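Local coordinates for odorant binding protein OBP69a (Ceratitis capitata, PDB 6HHE) that probably binds small, largely hydrophobic odorants and carries them in insect olfaction as a secreted protein, at residues K12-L17 and D53-I58. Residues are numbered along the deposited sequence; the frame is centred on the assembly and turned at random.
Sequences KKLTNL and DKIGLI
L14 holds CG anti to its own nitrogen (chi1 -162°), which sends both methyl branches out from helix 10-22 at the last turn of helix 42-55, while K54 bends at its second torsion (chi2 28°), its CB facing the leucine and the end of the chain leading away. The pair illustrates how a lysine can serve apolar packing with its methylenes and electrostatics with its tip. L14 CG lies 3.8 Å from K54 CB, and CD1 and CD2 rest against the same methylene, at 3.9 and 4.0 Å. The leucine also reaches I55, whose side chain it crosses at about a right angle, CD1 meeting I55 CG1 at 3.8 Å. No hydrogen bond joins the two segments; the shared surface is modest, 165 Å² with both sides summed. Farther out, K54 turns its NZ away from L14 to a salt bridge with E21, on the same helix as the leucine, so that the same lysine meets helix 10-22 both through its methylenes and through its charge. Cut back to an alanine here, the leucine would probably leave a gap beside K54 CB and take away the methyl that packs on I55 CG1. L14 also touches V51, one turn back along helix 42-55. Just past I55 that helix ends in a Schellman motif, where G56 has a positive phi (87°). The arrangement is helix-to-helix packing at the surface of the all-helical, disulfide-linked fold of insect odorant-binding proteins.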
loop_
_atom_site.group_PDB
_atom_site.type_symbol
_atom_site.label_atom_id
_atom_site.label_comp_id
_atom_site.label_asym_id
_atom_site.label_seq_id
_atom_site.Cartn_x
_atom_site.Cartn_y
_atom_site.Cartn_z
ATOM N N LYS A 12 -4.145 3.793 12.774
ATOM C CA LYS A 12 -5.460 3.201 12.984
ATOM C C LYS A 12 -6.575 4.143 12.541
ATOM O O LYS A 12 -7.582 3.689 11.985
ATOM C CB LYS A 12 -5.623 2.802 14.450
ATOM C CG LYS A 12 -4.675 1.682 14.898
ATOM C CD LYS A 12 -5.191 0.281 14.524
ATOM C CE LYS A 12 -4.842 -0.139 13.103
ATOM N NZ LYS A 12 -5.802 -1.160 12.600
ATOM N N LYS A 13 -6.417 5.450 12.777
ATOM C CA LYS A 13 -7.387 6.416 12.266
ATOM C C LYS A 13 -7.475 6.333 10.753
ATOM O O LYS A 13 -8.571 6.305 10.179
ATOM C CB LYS A 13 -7.005 7.834 12.691
ATOM C CG LYS A 13 -7.174 8.096 14.176
ATOM C CD LYS A 13 -6.955 9.559 14.537
ATOM C CE LYS A 13 -5.535 10.018 14.237
ATOM N NZ LYS A 13 -5.219 11.328 14.890
ATOM N N LEU A 14 -6.320 6.310 10.092
ATOM C CA LEU A 14 -6.273 6.224 8.637
ATOM C C LEU A 14 -6.943 4.939 8.140
ATOM O O LEU A 14 -7.753 4.959 7.194
ATOM C CB LEU A 14 -4.810 6.312 8.197
ATOM C CG LEU A 14 -4.447 6.662 6.759
ATOM C CD1 LEU A 14 -3.046 7.238 6.720
ATOM C CD2 LEU A 14 -4.489 5.437 5.943
ATOM N N THR A 15 -6.596 3.801 8.760
ATOM C CA THR A 15 -7.158 2.512 8.358
ATOM C C THR A 15 -8.670 2.521 8.477
ATOM O O THR A 15 -9.367 2.032 7.578
ATOM C CB THR A 15 -6.569 1.388 9.218
ATOM O OG1 THR A 15 -5.178 1.326 8.964
ATOM C CG2 THR A 15 -7.190 0.007 8.879
ATOM N N ASN A 16 -9.188 3.049 9.584
ATOM C CA ASN A 16 -10.631 3.142 9.788
ATOM C C ASN A 16 -11.301 3.866 8.648
ATOM O O ASN A 16 -12.305 3.387 8.110
ATOM C CB ASN A 16 -10.969 3.882 11.086
ATOM C CG ASN A 16 -12.466 4.313 11.149
ATOM O OD1 ASN A 16 -13.349 3.455 11.251
ATOM N ND2 ASN A 16 -12.745 5.643 11.100
ATOM N N LEU A 17 -10.842 5.095 8.357
ATOM C CA LEU A 17 -11.430 5.892 7.287
ATOM C C LEU A 17 -11.457 5.117 5.983
ATOM O O LEU A 17 -12.482 5.057 5.285
ATOM C CB LEU A 17 -10.644 7.190 7.077
ATOM C CG LEU A 17 -10.775 8.341 8.061
ATOM C CD1 LEU A 17 -9.911 9.480 7.548
ATOM C CD2 LEU A 17 -12.200 8.746 8.179
ATOM N N ASP A 53 -3.121 7.285 -0.962
ATOM C CA ASP A 53 -3.577 8.641 -1.224
ATOM C C ASP A 53 -3.591 9.465 0.054
ATOM O O ASP A 53 -3.175 10.631 0.041
ATOM C CB ASP A 53 -4.957 8.589 -1.870
ATOM C CG ASP A 53 -5.543 9.974 -2.078
ATOM O OD1 ASP A 53 -5.150 10.642 -3.053
ATOM O OD2 ASP A 53 -6.367 10.397 -1.251
ATOM N N LYS A 54 -4.003 8.856 1.177
ATOM C CA LYS A 54 -4.069 9.556 2.464
ATOM C C LYS A 54 -2.683 9.978 2.931
ATOM O O LYS A 54 -2.532 11.028 3.582
ATOM C CB LYS A 54 -4.709 8.653 3.530
ATOM C CG LYS A 54 -6.233 8.808 3.813
ATOM C CD LYS A 54 -7.034 9.290 2.663
ATOM C CE LYS A 54 -8.546 9.148 2.960
ATOM N NZ LYS A 54 -9.414 9.249 1.769
ATOM N N ILE A 55 -1.671 9.164 2.637
ATOM C CA ILE A 55 -0.293 9.479 3.005
ATOM C C ILE A 55 0.362 10.416 2.007
ATOM O O ILE A 55 1.433 10.966 2.289
ATOM C CB ILE A 55 0.504 8.177 3.159
ATOM C CG1 ILE A 55 -0.159 7.281 4.193
ATOM C CG2 ILE A 55 1.955 8.453 3.623
ATOM C CD1 ILE A 55 0.431 5.960 4.290
ATOM N N GLY A 56 -0.259 10.658 0.875
ATOM C CA GLY A 56 0.325 11.497 -0.142
ATOM C C GLY A 56 1.251 10.827 -1.127
ATOM O O GLY A 56 2.036 11.527 -1.773
ATOM N N LEU A 57 1.172 9.504 -1.290
ATOM C CA LEU A 57 2.137 8.755 -2.096
ATOM C C LEU A 57 1.684 8.455 -3.522
ATOM O O LEU A 57 2.455 7.845 -4.281
ATOM C CB LEU A 57 2.495 7.445 -1.393
ATOM C CG LEU A 57 2.987 7.717 0.018
ATOM C CD1 LEU A 57 3.232 6.438 0.701
ATOM C CD2 LEU A 57 4.291 8.535 -0.025
ATOM N N ILE A 58 0.465 8.830 -3.900
ATOM C CA ILE A 58 0.030 8.635 -5.272
ATOM C C ILE A 58 -0.786 9.856 -5.669
ATOM O O ILE A 58 -1.614 10.349 -4.893
ATOM C CB ILE A 58 -0.745 7.306 -5.418
ATOM C CG1 ILE A 58 -0.944 6.952 -6.899
ATOM C CG2 ILE A 58 -2.056 7.374 -4.658
ATOM C CD1 ILE A 58 -1.545 5.558 -7.167
#